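Botulinum neurotoxin type C1 (PDB 3R4S) binds gangliosides through the receptor-binding fragment of its heavy chain, an interaction on which the entry of this protease toxin into cells depends. Local coordinates at residues A[117-122]-A[158-163]; A[145-150]-A[209-214]. All coordinates share one frame; numbering follows the deposited sequence.

In the fold
Along the chain the segments come in the order 117-122, 145-150, 158-163 and 209-214, and the two contacts cross. Contact 1 closes a loop of 35 residues, and contact 2 opens inside it and closes a longer one of 58. Both lie in the N-terminal receptor-binding part, a beta sandwich of the concanavalin class. Contact 1 joins its two sheets face to face. Contact 2 stays within one sheet and bridges two strands that flank 77-87. The contacts meet where Leu117 CD1 lies 4.2 Å from Phe148 CZ, and Ile162 and Val150 also pack together. The residues of both sialic acid pockets come much later in the sequence.

Contact 1: residues A[117-122]-A[158-163]; sequences LVFTLK and GNMKIY
Met160 meets Phe119 with the end of its chain. The methyl CE of Met160 sits at the rim of the phenyl ring, in the ring plane, 3.4 Å from Phe119 CD2. Phe119 CE2 is almost as near, 3.5 Å from Met160 CE. The methyl therefore straddles one side bond of the ring and does not cover a face. The sulfur stands farther back, so the carbon does the touching. A bend at the last torsion of Met160 (chi3 -48°) turns the methyl toward the ring after an extended CA-CB-CG-SD run.

The same methyl also serves Leu121. Leu121 CG is 4.1 Å from Met160 CE, and the two side chains run past each other in opposite directions. One methyl thus touches both Phe119 and Leu121, which lie on the same side of their strand. At the other end of the contact, Leu117 CD2 and Ile162 CD1 touch methyl to methyl at 3.9 Å. In Ile162 the CG1 branch is anti to the backbone N (chi1 179°), and this branch carries CD1 toward the leucine.

The contact is wholly apolar and made by buried side chains. The axes of the two short strands come within 9.0 Å at their closest and run nearly antiparallel, at 157°. This is too far for backbone pairing, and side chains fill the gap, as between the two layers of a beta sandwich.

Strand 116-124 has its backbone partners in its own sheet, with Phe119 bonded to Ile131 and Thr120 to Ser109. Met160 also touches Ile131 and Gln129 of strand 127-134, next to 116-124. On the other layer, strand 159-164 lies between 148-155 and 167-173, and Phe119 reaches Val152 of strand 148-155.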
ATOM      1  N   LEU A 117       1.857 -14.206   5.314  1.00 21.59           N
ATOM      2  CA  LEU A 117       2.957 -13.778   6.167  1.00 20.59           C
ATOM      3  C   LEU A 117       2.724 -14.430   7.523  1.00 21.20           C
ATOM      4  O   LEU A 117       1.638 -14.315   8.097  1.00 21.87           O
ATOM      5  CB  LEU A 117       3.060 -12.254   6.279  1.00 20.24           C
ATOM      6  CG  LEU A 117       4.171 -11.764   7.234  1.00 21.18           C
ATOM      7  CD1 LEU A 117       4.861 -10.527   6.713  1.00 20.20           C
ATOM      8  CD2 LEU A 117       3.615 -11.487   8.622  1.00 20.07           C
ATOM      9  N   VAL A 118       3.737 -15.138   8.017  1.00 19.71           N
ATOM     10  CA  VAL A 118       3.572 -15.986   9.190  1.00 18.67           C
ATOM     11  C   VAL A 118       4.449 -15.539  10.361  1.00 18.52           C
ATOM     12  O   VAL A 118       5.652 -15.339  10.197  1.00 22.88           O
ATOM     13  CB  VAL A 118       3.926 -17.441   8.845  1.00 20.69           C
ATOM     14  CG1 VAL A 118       3.635 -18.353  10.014  1.00 20.20           C
ATOM     15  CG2 VAL A 118       3.139 -17.904   7.605  1.00 18.92           C
ATOM     16  N   PHE A 119       3.846 -15.378  11.534  1.00 16.13           N
ATOM     17  CA  PHE A 119       4.605 -15.171  12.766  1.00 18.08           C
ATOM     18  C   PHE A 119       4.627 -16.462  13.554  1.00 19.47           C
ATOM     19  O   PHE A 119       3.593 -17.098  13.729  1.00 21.65           O
ATOM     20  CB  PHE A 119       3.998 -14.063  13.634  1.00 16.78           C
ATOM     21  CG  PHE A 119       4.685 -13.911  14.964  1.00 18.95           C
ATOM     22  CD1 PHE A 119       5.885 -13.212  15.064  1.00 19.54           C
ATOM     23  CD2 PHE A 119       4.141 -14.478  16.107  1.00 18.66           C
ATOM     24  CE1 PHE A 119       6.540 -13.073  16.295  1.00 20.02           C
ATOM     25  CE2 PHE A 119       4.782 -14.352  17.338  1.00 20.05           C
ATOM     26  CZ  PHE A 119       5.992 -13.653  17.430  1.00 19.68           C
ATOM     27  N   THR A 120       5.803 -16.846  14.030  1.00 18.31           N
ATOM     28  CA  THR A 120       5.956 -18.113  14.734  1.00 19.19           C
ATOM     29  C   THR A 120       6.689 -17.972  16.063  1.00 20.20           C
ATOM     30  O   THR A 120       7.759 -17.351  16.133  1.00 18.68           O
ATOM     31  CB  THR A 120       6.745 -19.113  13.888  1.00 22.31           C
ATOM     32  OG1 THR A 120       6.126 -19.239  12.603  1.00 21.04           O
ATOM     33  CG2 THR A 120       6.784 -20.470  14.573  1.00 24.11           C
ATOM     34  N   LEU A 121       6.101 -18.526  17.120  1.00 18.57           N
ATOM     35  CA  LEU A 121       6.843 -18.776  18.351  1.00 20.58           C
ATOM     36  C   LEU A 121       7.429 -20.178  18.234  1.00 24.85           C
ATOM     37  O   LEU A 121       6.692 -21.143  18.018  1.00 23.82           O
ATOM     38  CB  LEU A 121       5.932 -18.690  19.573  1.00 21.12           C
ATOM     39  CG  LEU A 121       5.495 -17.294  20.031  1.00 25.96           C
ATOM     40  CD1 LEU A 121       4.686 -17.402  21.303  1.00 23.26           C
ATOM     41  CD2 LEU A 121       6.685 -16.370  20.254  1.00 23.09           C
ATOM     42  N   LYS A 122       8.748 -20.296  18.338  1.00 21.11           N
ATOM     43  CA  LYS A 122       9.377 -21.607  18.266  1.00 24.14           C
ATOM     44  C   LYS A 122       9.820 -22.063  19.651  1.00 26.63           C
ATOM     45  O   LYS A 122      10.790 -21.543  20.212  1.00 23.23           O
ATOM     46  CB  LYS A 122      10.564 -21.599  17.306  1.00 22.82           C
ATOM     47  CG  LYS A 122      11.161 -22.984  17.075  1.00 25.26           C
ATOM     48  CD  LYS A 122      12.389 -22.913  16.189  1.00 28.10           C
ATOM     49  CE  LYS A 122      12.952 -24.296  15.885  1.00 29.93           C
ATOM     50  NZ  LYS A 122      12.394 -24.836  14.635  1.00 25.45           N
ATOM     51  N   GLY A 158      -2.338 -15.347  27.643  1.00 28.43           N
ATOM     52  CA  GLY A 158      -3.495 -15.039  26.824  1.00 23.95           C
ATOM     53  C   GLY A 158      -3.380 -15.498  25.388  1.00 26.99           C
ATOM     54  O   GLY A 158      -3.258 -16.694  25.107  1.00 23.68           O
ATOM     55  N   ASN A 159      -3.432 -14.535  24.474  1.00 21.73           N
ATOM     56  CA  ASN A 159      -3.440 -14.832  23.050  1.00 21.84           C
ATOM     57  C   ASN A 159      -2.253 -14.239  22.302  1.00 23.40           C
ATOM     58  O   ASN A 159      -1.606 -13.290  22.768  1.00 21.71           O
ATOM     59  CB  ASN A 159      -4.730 -14.296  22.436  1.00 24.18           C
ATOM     60  CG  ASN A 159      -5.952 -14.886  23.078  1.00 24.36           C
ATOM     61  OD1 ASN A 159      -6.235 -16.072  22.910  1.00 22.37           O
ATOM     62  ND2 ASN A 159      -6.676 -14.073  23.831  1.00 23.64           N
ATOM     63  N   MET A 160      -1.969 -14.816  21.145  1.00 20.48           N
ATOM     64  CA  MET A 160      -1.028 -14.215  20.212  1.00 25.58           C
ATOM     65  C   MET A 160      -1.870 -13.706  19.053  1.00 24.34           C
ATOM     66  O   MET A 160      -2.808 -14.385  18.594  1.00 22.14           O
ATOM     67  CB  MET A 160       0.049 -15.209  19.753  1.00 22.28           C
ATOM     68  CG  MET A 160      -0.467 -16.395  18.945  1.00 29.78           C
ATOM     69  SD  MET A 160       0.863 -17.562  18.536  1.00 43.48           S
ATOM     70  CE  MET A 160       2.081 -16.432  17.923  1.00 22.88           C
ATOM     71  N   LYS A 161      -1.576 -12.486  18.622  1.00 19.61           N
ATOM     72  CA  LYS A 161      -2.424 -11.812  17.650  1.00 19.38           C
ATOM     73  C   LYS A 161      -1.571 -11.175  16.568  1.00 21.30           C
ATOM     74  O   LYS A 161      -0.430 -10.767  16.810  1.00 18.98           O
ATOM     75  CB  LYS A 161      -3.263 -10.728  18.333  1.00 18.10           C
ATOM     76  CG  LYS A 161      -4.172 -11.242  19.444  1.00 22.17           C
ATOM     77  CD  LYS A 161      -4.933 -10.098  20.098  1.00 21.84           C
ATOM     78  CE  LYS A 161      -5.238 -10.430  21.545  1.00 35.09           C
ATOM     79  NZ  LYS A 161      -5.715  -9.244  22.320  1.00 46.29           N
ATOM     80  N   ILE A 162      -2.122 -11.085  15.368  1.00 16.96           N
ATOM     81  CA  ILE A 162      -1.474 -10.308  14.339  1.00 18.64           C
ATOM     82  C   ILE A 162      -2.491  -9.343  13.747  1.00 21.82           C
ATOM     83  O   ILE A 162      -3.636  -9.716  13.484  1.00 20.81           O
ATOM     84  CB  ILE A 162      -0.779 -11.183  13.267  1.00 18.67           C
ATOM     85  CG1 ILE A 162      -0.132 -10.288  12.206  1.00 17.70           C
ATOM     86  CG2 ILE A 162      -1.778 -12.141  12.603  1.00 22.39           C
ATOM     87  CD1 ILE A 162       0.884 -11.029  11.349  1.00 22.35           C
ATOM     88  N   TYR A 163      -2.069  -8.089  13.607  1.00 16.48           N
ATOM     89  CA  TYR A 163      -2.865  -7.047  12.987  1.00 19.40           C
ATOM     90  C   TYR A 163      -2.210  -6.575  11.692  1.00 20.49           C
ATOM     91  O   TYR A 163      -0.988  -6.596  11.555  1.00 17.27           O
ATOM     92  CB  TYR A 163      -2.967  -5.832  13.906  1.00 19.58           C
ATOM     93  CG  TYR A 163      -3.531  -6.052  15.295  1.00 17.58           C
ATOM     94  CD1 TYR A 163      -4.724  -5.441  15.683  1.00 19.24           C
ATOM     95  CD2 TYR A 163      -2.857  -6.817  16.234  1.00 18.66           C
ATOM     96  CE1 TYR A 163      -5.244  -5.606  16.971  1.00 18.59           C
ATOM     97  CE2 TYR A 163      -3.373  -6.995  17.527  1.00 16.92           C
ATOM     98  CZ  TYR A 163      -4.560  -6.384  17.884  1.00 19.74           C
ATOM     99  OH  TYR A 163      -5.068  -6.548  19.157  1.00 21.17           O
TER

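Contact 2: residues A[145-150]-A[209-214]; sequences NKWFFV and WIRDFY
Trp147 has CG anti to its own carbonyl carbon and beside its backbone N (chi1 -83°), which swings the six-membered end of the indole across to segment 209-214. Trp209 takes the same kind of first torsion, and its ring leads away while its CB stays facing Trp147. The meeting is therefore between the far end of one indole and the root of the other. Trp147 CH2 lies 3.5 Å from Trp209 CB, and Trp147 CZ2 is 3.7 Å from the same atom.

The two tryptophan side chains cross at about a right angle. Their rings are oblique, with planes at 56°, and the six-membered ring of Trp147 has its centroid 6.0 Å from that of the five-membered ring of Trp209. Trp147 CZ3 also comes within 3.8 Å of Trp209 O. The aliphatic part of Arg211 lies beside this end of the indole, with Arg211 CG 4.1 Å from Trp147 CH2.

Beyond CG, the arginine turns to its neighbour in the strand. Arg211 NH1 donates a fairly straight hydrogen bond (161°) to Asp212 OD2 at 2.8 Å, part of a salt bridge, with the oxygen close to the guanidinium plane. Arg211 NH2 also bonds to Leu232 O and the guanidinium makes a cation-pi contact with Trp83, while Asp212 OD1 receives a bond from Gln17 NE2, so both carboxylate oxygens have partners.

Strands 148-155 and 207-216 belong to one sheet but are not adjacent in it. Strand 77-87 runs between them, bonded to Phe148 through Ile84 and to Trp209 through Arg85, and Trp147 bridges it. Trp147 NE1 bonds to Asn244 OD1 and its O accepts from Tyr367 OH, which ties this part of the sandwich to the C-terminal receptor-binding part.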
ATOM      1  N   ASN A 145       1.939  -6.158  -3.724  1.00 20.48           N
ATOM      2  CA  ASN A 145       3.206  -5.447  -3.708  1.00 19.44           C
ATOM      3  C   ASN A 145       3.169  -4.107  -2.983  1.00 20.73           C
ATOM      4  O   ASN A 145       3.947  -3.203  -3.295  1.00 23.31           O
ATOM      5  CB  ASN A 145       3.675  -5.249  -5.142  1.00 21.34           C
ATOM      6  CG  ASN A 145       3.553  -6.516  -5.960  1.00 28.63           C
ATOM      7  OD1 ASN A 145       3.853  -7.613  -5.477  1.00 23.67           O
ATOM      8  ND2 ASN A 145       3.105  -6.376  -7.202  1.00 26.42           N
ATOM      9  N   LYS A 146       2.275  -3.982  -2.009  1.00 20.18           N
ATOM     10  CA  LYS A 146       2.073  -2.702  -1.349  1.00 20.25           C
ATOM     11  C   LYS A 146       2.584  -2.659   0.088  1.00 20.49           C
ATOM     12  O   LYS A 146       2.682  -3.680   0.767  1.00 19.82           O
ATOM     13  CB  LYS A 146       0.595  -2.325  -1.390  1.00 20.26           C
ATOM     14  CG  LYS A 146      -0.296  -3.223  -0.573  1.00 26.17           C
ATOM     15  CD  LYS A 146      -1.774  -3.004  -0.965  1.00 29.61           C
ATOM     16  CE  LYS A 146      -2.069  -3.531  -2.371  1.00 26.50           C
ATOM     17  NZ  LYS A 146      -3.522  -3.409  -2.749  1.00 25.41           N
ATOM     18  N   TRP A 147       2.927  -1.460   0.538  1.00 19.73           N
ATOM     19  CA  TRP A 147       3.289  -1.260   1.933  1.00 20.98           C
ATOM     20  C   TRP A 147       2.130  -1.697   2.818  1.00 19.81           C
ATOM     21  O   TRP A 147       0.970  -1.383   2.529  1.00 19.91           O
ATOM     22  CB  TRP A 147       3.573   0.215   2.197  1.00 18.94           C
ATOM     23  CG  TRP A 147       4.953   0.659   1.828  1.00 19.06           C
ATOM     24  CD1 TRP A 147       5.316   1.437   0.758  1.00 19.21           C
ATOM     25  CD2 TRP A 147       6.161   0.373   2.548  1.00 16.98           C
ATOM     26  NE1 TRP A 147       6.683   1.646   0.765  1.00 18.05           N
ATOM     27  CE2 TRP A 147       7.223   1.013   1.860  1.00 18.90           C
ATOM     28  CE3 TRP A 147       6.449  -0.360   3.709  1.00 16.93           C
ATOM     29  CZ2 TRP A 147       8.555   0.941   2.298  1.00 17.06           C
ATOM     30  CZ3 TRP A 147       7.780  -0.432   4.149  1.00 19.07           C
ATOM     31  CH2 TRP A 147       8.814   0.210   3.439  1.00 17.85           C
ATOM     32  N   PHE A 148       2.438  -2.426   3.887  1.00 16.31           N
ATOM     33  CA  PHE A 148       1.462  -2.647   4.943  1.00 17.28           C
ATOM     34  C   PHE A 148       2.132  -2.614   6.318  1.00 19.82           C
ATOM     35  O   PHE A 148       3.342  -2.784   6.438  1.00 17.47           O
ATOM     36  CB  PHE A 148       0.646  -3.935   4.732  1.00 18.20           C
ATOM     37  CG  PHE A 148       1.472  -5.212   4.645  1.00 17.32           C
ATOM     38  CD1 PHE A 148       1.508  -6.107   5.705  1.00 19.06           C
ATOM     39  CD2 PHE A 148       2.159  -5.540   3.478  1.00 19.92           C
ATOM     40  CE1 PHE A 148       2.239  -7.311   5.619  1.00 17.68           C
ATOM     41  CE2 PHE A 148       2.891  -6.730   3.379  1.00 16.56           C
ATOM     42  CZ  PHE A 148       2.923  -7.624   4.454  1.00 16.05           C
ATOM     43  N   PHE A 149       1.331  -2.354   7.340  1.00 19.36           N
ATOM     44  CA  PHE A 149       1.828  -2.196   8.697  1.00 17.04           C
ATOM     45  C   PHE A 149       1.469  -3.427   9.521  1.00 17.77           C
ATOM     46  O   PHE A 149       0.299  -3.721   9.750  1.00 19.43           O
ATOM     47  CB  PHE A 149       1.210  -0.952   9.341  1.00 13.56           C
ATOM     48  CG  PHE A 149       1.749  -0.653  10.707  1.00 18.66           C
ATOM     49  CD1 PHE A 149       3.108  -0.407  10.889  1.00 16.23           C
ATOM     50  CD2 PHE A 149       0.913  -0.622  11.813  1.00 17.75           C
ATOM     51  CE1 PHE A 149       3.624  -0.120  12.161  1.00 18.10           C
ATOM     52  CE2 PHE A 149       1.422  -0.341  13.089  1.00 20.41           C
ATOM     53  CZ  PHE A 149       2.777  -0.086  13.259  1.00 16.96           C
ATOM     54  N   VAL A 150       2.486  -4.155   9.946  1.00 18.24           N
ATOM     55  CA  VAL A 150       2.290  -5.354  10.743  1.00 14.57           C
ATOM     56  C   VAL A 150       2.377  -5.027  12.226  1.00 19.06           C
ATOM     57  O   VAL A 150       3.203  -4.213  12.663  1.00 16.77           O
ATOM     58  CB  VAL A 150       3.349  -6.399  10.410  1.00 18.49           C
ATOM     59  CG1 VAL A 150       3.334  -7.534  11.441  1.00 16.32           C
ATOM     60  CG2 VAL A 150       3.131  -6.946   8.973  1.00 17.74           C
ATOM     61  N   TRP A 209      11.230  -4.257   1.665  1.00 21.11           N
ATOM     62  CA  TRP A 209      11.541  -2.984   2.287  1.00 20.02           C
ATOM     63  C   TRP A 209      10.983  -3.016   3.692  1.00 22.42           C
ATOM     64  O   TRP A 209       9.898  -3.568   3.920  1.00 19.86           O
ATOM     65  CB  TRP A 209      10.869  -1.828   1.550  1.00 20.23           C
ATOM     66  CG  TRP A 209      11.342  -1.569   0.163  1.00 25.43           C
ATOM     67  CD1 TRP A 209      12.198  -0.578  -0.242  1.00 25.83           C
ATOM     68  CD2 TRP A 209      10.943  -2.261  -1.023  1.00 23.40           C
ATOM     69  NE1 TRP A 209      12.362  -0.623  -1.606  1.00 27.07           N
ATOM     70  CE2 TRP A 209      11.605  -1.648  -2.111  1.00 25.83           C
ATOM     71  CE3 TRP A 209      10.098  -3.346  -1.272  1.00 25.03           C
ATOM     72  CZ2 TRP A 209      11.452  -2.087  -3.429  1.00 27.68           C
ATOM     73  CZ3 TRP A 209       9.941  -3.781  -2.585  1.00 26.34           C
ATOM     74  CH2 TRP A 209      10.616  -3.147  -3.646  1.00 27.12           C
ATOM     75  N   ILE A 210      11.723  -2.406   4.620  1.00 18.51           N
ATOM     76  CA  ILE A 210      11.343  -2.315   6.016  1.00 18.16           C
ATOM     77  C   ILE A 210      11.599  -0.902   6.540  1.00 20.42           C
ATOM     78  O   ILE A 210      12.612  -0.280   6.204  1.00 19.35           O
ATOM     79  CB  ILE A 210      12.179  -3.283   6.888  1.00 22.34           C
ATOM     80  CG1 ILE A 210      11.980  -4.737   6.441  1.00 19.28           C
ATOM     81  CG2 ILE A 210      11.838  -3.100   8.376  1.00 16.16           C
ATOM     82  CD1 ILE A 210      10.587  -5.287   6.710  1.00 20.51           C
ATOM     83  N   ARG A 211      10.684  -0.390   7.360  1.00 21.56           N
ATOM     84  CA  ARG A 211      10.985   0.798   8.166  1.00 17.72           C
ATOM     85  C   ARG A 211      10.213   0.804   9.476  1.00 18.99           C
ATOM     86  O   ARG A 211       9.125   0.213   9.588  1.00 18.98           O
ATOM     87  CB  ARG A 211      10.768   2.101   7.388  1.00 19.17           C
ATOM     88  CG  ARG A 211       9.343   2.332   6.888  1.00 20.50           C
ATOM     89  CD  ARG A 211       8.527   3.209   7.833  1.00 24.48           C
ATOM     90  NE  ARG A 211       7.263   3.646   7.224  1.00 23.93           N
ATOM     91  CZ  ARG A 211       6.464   4.577   7.744  1.00 26.00           C
ATOM     92  NH1 ARG A 211       6.797   5.175   8.888  1.00 21.97           N
ATOM     93  NH2 ARG A 211       5.333   4.921   7.127  1.00 20.78           N
ATOM     94  N   ASP A 212      10.820   1.443  10.473  1.00 15.51           N
ATOM     95  CA  ASP A 212      10.265   1.568  11.817  1.00 20.30           C
ATOM     96  C   ASP A 212       9.876   0.233  12.457  1.00 17.70           C
ATOM     97  O   ASP A 212       8.702  -0.022  12.740  1.00 18.16           O
ATOM     98  CB  ASP A 212       9.114   2.574  11.832  1.00 18.09           C
ATOM     99  CG  ASP A 212       9.582   3.987  11.469  1.00 25.54           C
ATOM    100  OD1 ASP A 212      10.658   4.405  11.960  1.00 25.85           O
ATOM    101  OD2 ASP A 212       8.886   4.673  10.689  1.00 24.72           O
ATOM    102  N   PHE A 213      10.888  -0.603  12.681  1.00 18.49           N
ATOM    103  CA  PHE A 213      10.709  -1.894  13.338  1.00 18.38           C
ATOM    104  C   PHE A 213      10.880  -1.675  14.840  1.00 19.38           C
ATOM    105  O   PHE A 213      11.987  -1.400  15.320  1.00 19.25           O
ATOM    106  CB  PHE A 213      11.715  -2.934  12.797  1.00 16.03           C
ATOM    107  CG  PHE A 213      11.606  -4.278  13.454  1.00 18.10           C
ATOM    108  CD1 PHE A 213      10.870  -5.303  12.863  1.00 16.93           C
ATOM    109  CD2 PHE A 213      12.228  -4.519  14.675  1.00 18.39           C
ATOM    110  CE1 PHE A 213      10.766  -6.546  13.481  1.00 14.83           C
ATOM    111  CE2 PHE A 213      12.127  -5.754  15.300  1.00 14.60           C
ATOM    112  CZ  PHE A 213      11.390  -6.764  14.707  1.00 14.28           C
ATOM    113  N   TYR A 214       9.770  -1.763  15.570  1.00 15.00           N
ATOM    114  CA  TYR A 214       9.759  -1.520  16.999  1.00 18.37           C
ATOM    115  C   TYR A 214       9.412  -2.800  17.745  1.00 18.67           C
ATOM    116  O   TYR A 214       8.691  -3.650  17.225  1.00 18.18           O
ATOM    117  CB  TYR A 214       8.687  -0.478  17.341  1.00 18.25           C
ATOM    118  CG  TYR A 214       8.850   0.869  16.671  1.00 18.83           C
ATOM    119  CD1 TYR A 214      10.052   1.242  16.072  1.00 16.48           C
ATOM    120  CD2 TYR A 214       7.801   1.785  16.679  1.00 21.44           C
ATOM    121  CE1 TYR A 214      10.190   2.505  15.464  1.00 19.95           C
ATOM    122  CE2 TYR A 214       7.925   3.043  16.078  1.00 21.48           C
ATOM    123  CZ  TYR A 214       9.115   3.397  15.483  1.00 19.83           C
ATOM    124  OH  TYR A 214       9.209   4.643  14.903  1.00 22.71           O
TER